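Long-range contacts in UDP-glucose 4-epimerase (Campylobacter jejuni subsp. jejuni serotype O:2, PDB 7K3P), which probably interconverts UDP-glucose and UDP-galactose, and their N-acetylated counterparts, by NAD-dependent epimerisation at C4 of the sugar: residues A[192-197]-A[335-340]; A[210-215]-A[243-248]; A[287-292]-A[329-334]. The protein carries 2 engineered substitutions. One frame throughout, in Å; residues are numbered along the deposited sequence.

Interaction 1: A[192-197]-A[335-340]. With NAD (nicotinamide-adenine-dinucleotide), chain C.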
loop_
_atom_site.group_PDB
_atom_site.type_symbol
_atom_site.label_atom_id
_atom_site.label_comp_id
_atom_site.label_asym_id
_atom_site.label_seq_id
_atom_site.Cartn_x
_atom_site.Cartn_y
_atom_site.Cartn_z
ATOM N N ASN A 192 -13.738 17.701 1.241
ATOM C CA ASN A 192 -13.923 18.023 2.647
ATOM C C ASN A 192 -15.399 17.986 3.082
ATOM O O ASN A 192 -16.297 18.412 2.330
ATOM C CB ASN A 192 -13.340 19.407 2.923
ATOM C CG ASN A 192 -13.441 19.798 4.388
ATOM O OD1 ASN A 192 -14.199 20.705 4.758
ATOM N ND2 ASN A 192 -12.693 19.101 5.235
ATOM N N VAL A 193 -15.668 17.487 4.285
ATOM C CA VAL A 193 -17.039 17.556 4.788
ATOM C C VAL A 193 -17.209 18.610 5.881
ATOM O O VAL A 193 -16.482 18.620 6.871
ATOM C CB VAL A 193 -17.653 16.168 5.137
ATOM C CG1 VAL A 193 -16.718 15.032 4.770
ATOM C CG2 VAL A 193 -18.143 16.107 6.569
ATOM N N ALA A 194 -18.159 19.518 5.670
ATOM C CA ALA A 194 -18.340 20.664 6.570
ATOM C C ALA A 194 -18.525 20.214 8.013
ATOM O O ALA A 194 -19.222 19.231 8.276
ATOM C CB ALA A 194 -19.525 21.527 6.116
ATOM N N GLY A 195 -17.880 20.917 8.942
ATOM C CA GLY A 195 -18.026 20.610 10.354
ATOM C C GLY A 195 -17.040 19.604 10.929
ATOM O O GLY A 195 -17.056 19.361 12.133
ATOM N N ALA A 196 -16.184 19.010 10.095
ATOM C CA ALA A 196 -15.208 18.045 10.621
ATOM C C ALA A 196 -14.163 18.740 11.493
ATOM O O ALA A 196 -13.583 19.751 11.090
ATOM C CB ALA A 196 -14.548 17.275 9.503
ATOM N N CYS A 197 -13.940 18.205 12.695
ATOM C CA CYS A 197 -12.939 18.748 13.612
ATOM C C CYS A 197 -11.575 18.198 13.280
ATOM O O CYS A 197 -11.320 17.005 13.442
ATOM C CB CYS A 197 -13.242 18.365 15.058
ATOM S SG CYS A 197 -14.813 18.935 15.653
ATOM N N LYS A 335 -23.848 26.825 8.387
ATOM C CA LYS A 335 -24.447 26.728 9.718
ATOM C C LYS A 335 -23.983 25.460 10.436
ATOM O O LYS A 335 -23.573 25.504 11.601
ATOM C CB LYS A 335 -25.977 26.742 9.626
ATOM C CG LYS A 335 -26.693 26.565 10.974
ATOM C CD LYS A 335 -26.201 27.595 11.998
ATOM C CE LYS A 335 -27.105 27.644 13.237
ATOM N NZ LYS A 335 -26.486 28.453 14.332
ATOM N N SER A 336 -24.047 24.333 9.734
ATOM C CA SER A 336 -23.556 23.070 10.271
ATOM C C SER A 336 -22.080 23.165 10.676
ATOM O O SER A 336 -21.708 22.793 11.794
ATOM C CB SER A 336 -23.772 21.947 9.255
ATOM O OG SER A 336 -23.120 20.755 9.650
ATOM N N ALA A 337 -21.245 23.671 9.770
ATOM C CA ALA A 337 -19.819 23.824 10.047
ATOM C C ALA A 337 -19.606 24.705 11.268
ATOM O O ALA A 337 -18.769 24.408 12.129
ATOM C CB ALA A 337 -19.099 24.408 8.835
ATOM N N PHE A 338 -20.373 25.795 11.334
ATOM C CA PHE A 338 -20.255 26.755 12.421
ATOM C C PHE A 338 -20.612 26.114 13.754
ATOM O O PHE A 338 -19.876 26.256 14.738
ATOM C CB PHE A 338 -21.159 27.965 12.171
ATOM C CG PHE A 338 -21.036 29.031 13.222
ATOM C CD1 PHE A 338 -19.789 29.541 13.566
ATOM C CD2 PHE A 338 -22.166 29.527 13.864
ATOM C CE1 PHE A 338 -19.666 30.527 14.533
ATOM C CE2 PHE A 338 -22.054 30.513 14.834
ATOM C CZ PHE A 338 -20.804 31.016 15.168
ATOM N N ASP A 339 -21.746 25.414 13.776
ATOM C CA ASP A 339 -22.215 24.747 14.983
ATOM C C ASP A 339 -21.213 23.690 15.430
ATOM O O ASP A 339 -20.850 23.626 16.606
ATOM C CB ASP A 339 -23.587 24.105 14.753
ATOM C CG ASP A 339 -24.692 25.134 14.542
ATOM O OD1 ASP A 339 -24.529 26.281 15.005
ATOM O OD2 ASP A 339 -25.717 24.788 13.910
ATOM N N TRP A 340 -20.763 22.858 14.494
ATOM C CA TRP A 340 -19.785 21.837 14.843
ATOM C C TRP A 340 -18.429 22.421 15.244
ATOM O O TRP A 340 -17.745 21.875 16.118
ATOM C CB TRP A 340 -19.670 20.782 13.742
ATOM C CG TRP A 340 -20.803 19.811 13.819
ATOM C CD1 TRP A 340 -21.894 19.746 12.991
ATOM C CD2 TRP A 340 -20.988 18.791 14.807
ATOM N NE1 TRP A 340 -22.733 18.734 13.396
ATOM C CE2 TRP A 340 -22.202 18.132 14.515
ATOM C CE3 TRP A 340 -20.239 18.360 15.914
ATOM C CZ2 TRP A 340 -22.690 17.064 15.285
ATOM C CZ3 TRP A 340 -20.721 17.305 16.681
ATOM C CH2 TRP A 340 -21.935 16.665 16.358
HETATM P PA NAD C . -13.486 10.778 12.563
HETATM O O1A NAD C . -12.154 10.910 13.259
HETATM O O2A NAD C . -14.526 11.632 13.231
HETATM O O5B NAD C . -14.005 9.289 12.616
HETATM C C5B NAD C . -13.061 8.268 12.762
HETATM C C4B NAD C . -13.541 7.296 13.766
HETATM O O4B NAD C . -12.833 6.091 13.704
HETATM C C3B NAD C . -13.387 7.860 15.213
HETATM O O3B NAD C . -14.595 7.850 16.064
HETATM C C2B NAD C . -12.150 7.103 15.754
HETATM O O2B NAD C . -12.162 6.943 17.107
HETATM C C1B NAD C . -12.300 5.819 15.003
HETATM N N9A NAD C . -11.040 5.065 14.918
HETATM C C8A NAD C . -9.861 5.513 14.439
HETATM N N7A NAD C . -8.923 4.558 14.537
HETATM C C5A NAD C . -9.468 3.462 15.079
HETATM C C6A NAD C . -8.985 2.189 15.424
HETATM N N6A NAD C . -7.605 1.849 15.168
HETATM N N1A NAD C . -9.817 1.276 15.962
HETATM C C2A NAD C . -11.110 1.553 16.209
HETATM N N3A NAD C . -11.619 2.793 15.904
HETATM C C4A NAD C . -10.830 3.753 15.342
HETATM O O3 NAD C . -13.280 11.195 11.042
HETATM P PN NAD C . -14.468 11.454 10.036
HETATM O O1N NAD C . -15.780 10.963 10.621
HETATM O O2N NAD C . -14.527 12.928 9.774
HETATM O O5D NAD C . -14.140 10.676 8.699
HETATM C C5D NAD C . -14.389 9.291 8.656
HETATM C C4D NAD C . -13.861 8.671 7.373
HETATM O O4D NAD C . -14.243 9.426 6.244
HETATM C C3D NAD C . -12.353 8.446 7.356
HETATM O O3D NAD C . -12.074 7.255 6.737
HETATM C C2D NAD C . -11.808 9.508 6.499
HETATM O O2D NAD C . -10.610 9.188 5.894
HETATM C C1D NAD C . -12.991 9.736 5.521
HETATM N N1N NAD C . -13.028 11.124 4.864
HETATM C C2N NAD C . -13.325 12.178 5.704
HETATM C C3N NAD C . -13.382 13.466 5.179
HETATM C C7N NAD C . -13.704 14.626 6.086
HETATM O O7N NAD C . -13.893 14.474 7.283
HETATM N N7N NAD C . -13.777 15.933 5.524
HETATM C C4N NAD C . -13.152 13.667 3.831
HETATM C C5N NAD C . -12.857 12.608 3.004
HETATM C C6N NAD C . -12.791 11.305 3.517
HETATM O O HOH W 1 -21.944 19.378 7.624
#

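Interaction 2: A[210-215]-A[243-248]. With ACT (acetate ion), chain G.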
loop_
_atom_site.group_PDB
_atom_site.type_symbol
_atom_site.label_atom_id
_atom_site.label_comp_id
_atom_site.label_asym_id
_atom_site.label_seq_id
_atom_site.Cartn_x
_atom_site.Cartn_y
_atom_site.Cartn_z
ATOM N N THR A 210 -9.282 23.875 -0.269
ATOM C CA THR A 210 -10.140 22.722 0.011
ATOM C C THR A 210 -10.629 22.760 1.463
ATOM O O THR A 210 -11.599 22.083 1.814
ATOM C CB THR A 210 -9.411 21.391 -0.253
ATOM O OG1 THR A 210 -8.083 21.484 0.271
ATOM C CG2 THR A 210 -9.325 21.112 -1.736
ATOM N N LEU A 211 -9.966 23.564 2.296
ATOM C CA LEU A 211 -10.321 23.695 3.712
ATOM C C LEU A 211 -11.060 25.014 3.964
ATOM O O LEU A 211 -11.153 25.475 5.111
ATOM C CB LEU A 211 -9.061 23.628 4.584
ATOM C CG LEU A 211 -8.328 22.285 4.612
ATOM C CD1 LEU A 211 -6.930 22.398 5.244
ATOM C CD2 LEU A 211 -9.173 21.298 5.383
ATOM N N LEU A 212 -11.574 25.617 2.892
ATOM C CA LEU A 212 -12.218 26.939 2.975
ATOM C C LEU A 212 -13.356 27.044 4.004
ATOM O O LEU A 212 -13.429 28.014 4.761
ATOM C CB LEU A 212 -12.720 27.376 1.600
ATOM C CG LEU A 212 -13.745 28.518 1.629
ATOM C CD1 LEU A 212 -13.108 29.829 2.063
ATOM C CD2 LEU A 212 -14.429 28.669 0.286
ATOM N N ILE A 213 -14.244 26.057 4.033
ATOM C CA ILE A 213 -15.332 26.084 5.011
ATOM C C ILE A 213 -14.813 25.980 6.453
ATOM O O ILE A 213 -15.297 26.684 7.347
ATOM C CB ILE A 213 -16.374 25.000 4.736
ATOM C CG1 ILE A 213 -16.984 25.212 3.353
ATOM C CG2 ILE A 213 -17.466 25.036 5.787
ATOM C CD1 ILE A 213 -18.449 24.802 3.257
ATOM N N LYS A 214 -13.828 25.114 6.676
ATOM C CA LYS A 214 -13.231 24.985 8.006
ATOM C C LYS A 214 -12.620 26.325 8.449
ATOM O O LYS A 214 -12.870 26.796 9.558
ATOM C CB LYS A 214 -12.186 23.862 8.027
ATOM C CG LYS A 214 -11.518 23.625 9.386
ATOM C CD LYS A 214 -12.518 23.154 10.442
ATOM C CE LYS A 214 -11.811 22.677 11.711
ATOM N NZ LYS A 214 -12.792 22.217 12.744
ATOM N N VAL A 215 -11.846 26.946 7.565
ATOM C CA VAL A 215 -11.225 28.240 7.858
ATOM C C VAL A 215 -12.279 29.322 8.131
ATOM O O VAL A 215 -12.172 30.094 9.089
ATOM C CB VAL A 215 -10.313 28.685 6.692
ATOM C CG1 VAL A 215 -9.904 30.143 6.845
ATOM C CG2 VAL A 215 -9.096 27.792 6.601
ATOM N N ARG A 243 -14.431 25.360 -4.927
ATOM C CA ARG A 243 -14.060 24.079 -4.330
ATOM C C ARG A 243 -15.288 23.268 -3.935
ATOM O O ARG A 243 -16.404 23.784 -3.920
ATOM C CB ARG A 243 -13.149 24.286 -3.112
ATOM C CG ARG A 243 -11.779 24.856 -3.471
ATOM C CD ARG A 243 -11.025 23.912 -4.397
ATOM N NE ARG A 243 -9.647 24.351 -4.629
ATOM C CZ ARG A 243 -9.266 25.175 -5.603
ATOM N NH1 ARG A 243 -10.157 25.676 -6.450
ATOM N NH2 ARG A 243 -7.982 25.501 -5.734
ATOM N N ASP A 244 -15.046 22.015 -3.564
ATOM C CA ASP A 244 -16.083 21.026 -3.366
ATOM C C ASP A 244 -16.228 20.740 -1.860
ATOM O O ASP A 244 -15.256 20.346 -1.190
ATOM C CB ASP A 244 -15.668 19.775 -4.149
ATOM C CG ASP A 244 -16.773 18.751 -4.264
ATOM O OD1 ASP A 244 -17.303 18.329 -3.213
ATOM O OD2 ASP A 244 -17.090 18.361 -5.412
ATOM N N PHE A 245 -17.423 20.988 -1.320
ATOM C CA PHE A 245 -17.725 20.713 0.091
ATOM C C PHE A 245 -19.015 19.905 0.189
ATOM O O PHE A 245 -19.839 19.934 -0.728
ATOM C CB PHE A 245 -17.881 22.022 0.868
ATOM C CG PHE A 245 -16.749 22.969 0.661
ATOM C CD1 PHE A 245 -15.574 22.833 1.395
ATOM C CD2 PHE A 245 -16.840 23.979 -0.287
ATOM C CE1 PHE A 245 -14.511 23.694 1.191
ATOM C CE2 PHE A 245 -15.784 24.847 -0.497
ATOM C CZ PHE A 245 -14.613 24.705 0.248
ATOM N N ILE A 246 -19.202 19.183 1.290
ATOM C CA ILE A 246 -20.408 18.370 1.416
ATOM C C ILE A 246 -20.950 18.342 2.847
ATOM O O ILE A 246 -20.185 18.378 3.825
ATOM C CB ILE A 246 -20.191 16.942 0.873
ATOM C CG1 ILE A 246 -21.532 16.227 0.704
ATOM C CG2 ILE A 246 -19.228 16.146 1.787
ATOM C CD1 ILE A 246 -21.442 15.009 -0.201
ATOM N N HIS A 247 -22.276 18.296 2.963
ATOM C CA HIS A 247 -22.930 18.248 4.270
ATOM C C HIS A 247 -22.733 16.860 4.891
ATOM O O HIS A 247 -22.814 15.854 4.199
ATOM C CB HIS A 247 -24.423 18.564 4.128
ATOM C CG HIS A 247 -25.115 18.787 5.433
ATOM N ND1 HIS A 247 -25.553 17.751 6.230
ATOM C CD2 HIS A 247 -25.443 19.928 6.084
ATOM C CE1 HIS A 247 -26.122 18.244 7.316
ATOM N NE2 HIS A 247 -26.065 19.560 7.254
ATOM N N VAL A 248 -22.473 16.812 6.196
ATOM C CA VAL A 248 -22.203 15.526 6.853
ATOM C C VAL A 248 -23.342 14.517 6.666
ATOM O O VAL A 248 -23.100 13.309 6.600
ATOM C CB VAL A 248 -21.858 15.697 8.356
ATOM C CG1 VAL A 248 -23.039 16.305 9.122
ATOM C CG2 VAL A 248 -21.451 14.355 8.971
HETATM C C ACT G . -6.379 23.711 -3.421
HETATM O O ACT G . -5.752 24.671 -3.947
HETATM O OXT ACT G . -7.487 23.962 -2.881
HETATM C CH3 ACT G . -5.825 22.320 -3.414
HETATM O O HOH W 2 -12.752 20.340 -0.131
#

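Interaction 3: A[287-292]-A[329-334]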
loop_
_atom_site.group_PDB
_atom_site.type_symbol
_atom_site.label_atom_id
_atom_site.label_comp_id
_atom_site.label_asym_id
_atom_site.label_seq_id
_atom_site.Cartn_x
_atom_site.Cartn_y
_atom_site.Cartn_z
ATOM N N MET A 287 -21.136 32.156 5.473
ATOM C CA MET A 287 -20.688 31.967 6.853
ATOM C C MET A 287 -20.994 33.193 7.715
ATOM O O MET A 287 -21.426 33.059 8.872
ATOM C CB MET A 287 -19.195 31.633 6.921
ATOM C CG MET A 287 -18.727 31.252 8.324
ATOM S SD MET A 287 -19.540 29.753 8.969
ATOM C CE MET A 287 -18.854 28.503 7.864
ATOM N N LYS A 288 -20.775 34.382 7.152
ATOM C CA LYS A 288 -21.034 35.625 7.875
ATOM C C LYS A 288 -22.525 35.770 8.201
ATOM O O LYS A 288 -22.900 36.088 9.334
ATOM C CB LYS A 288 -20.509 36.840 7.090
ATOM C CG LYS A 288 -18.979 36.967 7.106
ATOM C CD LYS A 288 -18.457 38.238 6.410
ATOM C CE LYS A 288 -17.034 38.536 6.902
ATOM N NZ LYS A 288 -16.391 39.735 6.296
ATOM N N LYS A 289 -23.366 35.515 7.206
ATOM C CA LYS A 289 -24.814 35.647 7.357
ATOM C C LYS A 289 -25.373 34.695 8.414
ATOM O O LYS A 289 -26.211 35.070 9.240
ATOM C CB LYS A 289 -25.508 35.384 6.018
ATOM C CG LYS A 289 -27.021 35.321 6.126
ATOM C CD LYS A 289 -27.669 35.015 4.782
ATOM C CE LYS A 289 -29.174 34.833 4.950
ATOM N NZ LYS A 289 -29.856 34.594 3.654
ATOM N N VAL A 290 -24.883 33.461 8.379
ATOM C CA VAL A 290 -25.380 32.386 9.227
ATOM C C VAL A 290 -24.862 32.466 10.661
ATOM O O VAL A 290 -25.511 31.988 11.593
ATOM C CB VAL A 290 -25.014 31.025 8.598
ATOM C CG1 VAL A 290 -24.272 30.142 9.590
ATOM C CG2 VAL A 290 -26.247 30.357 8.037
ATOM N N SER A 291 -23.693 33.074 10.841
ATOM C CA SER A 291 -23.105 33.190 12.171
ATOM C C SER A 291 -23.368 34.551 12.809
ATOM O O SER A 291 -23.310 34.686 14.035
ATOM C CB SER A 291 -21.593 32.973 12.111
ATOM O OG SER A 291 -20.959 34.066 11.468
ATOM N N GLY A 292 -23.626 35.560 11.979
ATOM C CA GLY A 292 -23.760 36.926 12.465
ATOM C C GLY A 292 -22.427 37.568 12.816
ATOM O O GLY A 292 -22.384 38.646 13.418
ATOM N N ASP A 329 -27.093 23.257 0.167
ATOM C CA ASP A 329 -27.580 24.577 0.527
ATOM C C ASP A 329 -26.470 25.220 1.344
ATOM O O ASP A 329 -26.212 24.791 2.467
ATOM C CB ASP A 329 -28.870 24.429 1.354
ATOM C CG ASP A 329 -29.398 25.750 1.883
ATOM O OD1 ASP A 329 -28.625 26.536 2.470
ATOM O OD2 ASP A 329 -30.610 25.998 1.726
ATOM N N LEU A 330 -25.809 26.234 0.780
ATOM C CA LEU A 330 -24.587 26.770 1.386
ATOM C C LEU A 330 -24.821 27.310 2.785
ATOM O O LEU A 330 -23.951 27.199 3.654
ATOM C CB LEU A 330 -23.952 27.869 0.518
ATOM C CG LEU A 330 -22.434 27.802 0.253
ATOM C CD1 LEU A 330 -21.816 29.179 0.124
ATOM C CD2 LEU A 330 -21.660 26.941 1.267
ATOM N N GLU A 331 -25.986 27.905 3.017
ATOM C CA GLU A 331 -26.266 28.447 4.349
ATOM C C GLU A 331 -26.375 27.334 5.394
ATOM O O GLU A 331 -25.839 27.454 6.501
ATOM C CB GLU A 331 -27.504 29.363 4.341
ATOM C CG GLU A 331 -27.225 30.746 3.710
ATOM C CD GLU A 331 -28.446 31.673 3.690
ATOM O OE1 GLU A 331 -29.389 31.456 4.481
ATOM O OE2 GLU A 331 -28.452 32.623 2.876
ATOM N N LEU A 332 -27.041 26.244 5.023
ATOM C CA LEU A 332 -27.159 25.071 5.892
ATOM C C LEU A 332 -25.794 24.452 6.162
ATOM O O LEU A 332 -25.476 24.059 7.290
ATOM C CB LEU A 332 -28.052 24.015 5.238
ATOM C CG LEU A 332 -29.502 24.420 5.011
ATOM C CD1 LEU A 332 -30.320 23.235 4.487
ATOM C CD2 LEU A 332 -30.086 24.964 6.306
ATOM N N ILE A 333 -24.995 24.347 5.106
ATOM C CA ILE A 333 -23.664 23.766 5.224
ATOM C C ILE A 333 -22.792 24.625 6.135
ATOM O O ILE A 333 -22.148 24.108 7.054
ATOM C CB ILE A 333 -23.027 23.557 3.845
ATOM C CG1 ILE A 333 -23.825 22.507 3.072
ATOM C CG2 ILE A 333 -21.572 23.126 3.982
ATOM C CD1 ILE A 333 -23.575 22.522 1.581
ATOM N N CYS A 334 -22.794 25.937 5.914
ATOM C CA CYS A 334 -22.014 26.825 6.779
ATOM C C CYS A 334 -22.524 26.832 8.219
ATOM O O CYS A 334 -21.728 26.832 9.162
ATOM C CB CYS A 334 -21.947 28.241 6.202
ATOM S SG CYS A 334 -20.928 28.329 4.700
#

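Interaction 1: A[192-197]-A[335-340]
Gly195 and Ala337 bring a type II turn and a helix almost into backbone contact, their CA atoms only 3.7 Å apart. The turn runs from Val193 to Ala196 and is closed by the bond from Ala196 N to Val193 O. Gly195 holds its third position with phi 90°, and with no side chain in between, its backbone lies directly against Ala337 and the CB of Trp340 on helix 330-343. Beside it, the methyl groups Ala194 CB and Ala337 CB meet at 4.0 Å. Trp340 offers its CB rather than its ring to the turn, 3.4 Å from Gly195 O. With chi1 at -79°, CG stands opposite the carbonyl carbon and the indole leads away, to meet Tyr27 edge-to-face. Water completes what direct bonding does not: one molecule donates to Ala194 O at 2.8 Å and lies 2.7 Å from Ser336 OG, bridging loop and helix. Ser336 OG itself lies in the plane of the indole, at its edge. Further along, Cys197 SG passes 4.2 Å from Trp340 O and is joined by a disulfide to Cys344, tying the loop covalently to the chain's last residue. The other side of the loop serves the cofactor. Asn192 and Val193 lie by the carboxamide of NAD, and Ala196 CB is 3.6 Å from its O7N. The arrangement illustrates how, in the NAD-dependent epimerase/dehydratase family, a loop can line the nicotinamide pocket while a C-terminal helix backs it from behind.

Interaction 2: A[210-215]-A[243-248]
Phe245 and Ile213 form a CH-pi contact in the buried seam between strand 242-246 and the start of helix 212-220. Ile213 CG1 sits squarely over one face of the ring, 3.5 Å from the centroid and 15° off its normal. With CG1 beside the backbone N (chi1 -60°), the isoleucine slides past the phenylalanine in the opposite direction, so that its CD1 reaches back to Phe245 CB. The side chains of Leu212 and Phe245 cross at about a right angle, and Leu212 CB comes within 3.5 Å of Phe245 CZ. At the polar end of the contact, a water donates to Thr210 O at 2.9 Å and to Asp244 O at 2.7 Å, linking two backbones that share no direct hydrogen bond. Arg243 runs alongside Thr210, and its guanidinium grips an acetate in a two-pronged bond: NE to OXT at 2.8 Å, NH2 to O at 3.0 Å, both nearly straight. NH2 also donates to Pro307 O. The acetate probably comes from the crystallisation liquor, so this pairing need not be physiological. The chemistry thus implies a junction held chiefly by one ring and its aliphatic neighbours, with a water joining the two backbones at its polar end.

Interaction 3: A[287-292]-A[329-334]
Lys289 and Glu331 are joined by a salt bridge across two crossed helices, 280-291 and 330-343, in the C-terminal part of this epimerase fold. Lys289 NZ lies 2.5 Å from Glu331 OE2, a length so short that its exact value is doubtful, and approaches OE2 on its syn side, 25° out of the carboxylate plane. Both chains are extended beyond CG and meet obliquely. The lysine's CG lies opposite its backbone N (chi1 172°), which sends the long chain across to the other helix. Because Lys289 is exposed, the bridge is an outer clasp rather than a buried charge pair.

Each helix end nearby has polar bonds of its own. Asp329 is the N-cap of helix 330-343: its OD1 accepts a hydrogen bond from Leu332 N at 3.0 Å, from above the carboxylate plane. At the closing end of the other helix, Met287 O is gripped twice from opposite faces, by Ser291 N and by Ser291 OG, the latter at 2.8 Å. Gly292 then leaves the helix with positive phi.

Inside the salt bridge the packing begins. The short helical segments approach to 8.9 Å and cross at -67°. Val290 straddles the crossing with its two branches: CG2 touches Glu331 O at 3.3 Å, while CG1 lies 4.0 Å from Cys334 C. More deeply buried, Met287 leans on helix 212-220 through Ala216 and Ala220. Bent at both chi2 and chi3, its chain curls so that the terminal methyl, not the sulfur, makes the closest approach: Met287 CE rests 3.5 Å from Cys334 CB.

From the N terminus, interaction 1 opens first, with the loop at 192-197, and closes last, on helix 330-343, so its long loop encloses the other two. Within that span, interaction 2 opens at 210-215 and closes at 243-248, and interaction 3 opens at 287-292 and closes at 329-334; these two follow in series, and none cross. Strands 192-193 and 242-246 are sheet neighbours, and Ala194 N probably bonds Ile246 O, joining interactions 1 and 2. Ile213 packs on Ala337 and Ile333, while Lys335 and Phe338 touch helix 280-291. Helix 330-343 thus gathers the cofactor-side loop and helices 212-220 and 280-291 together.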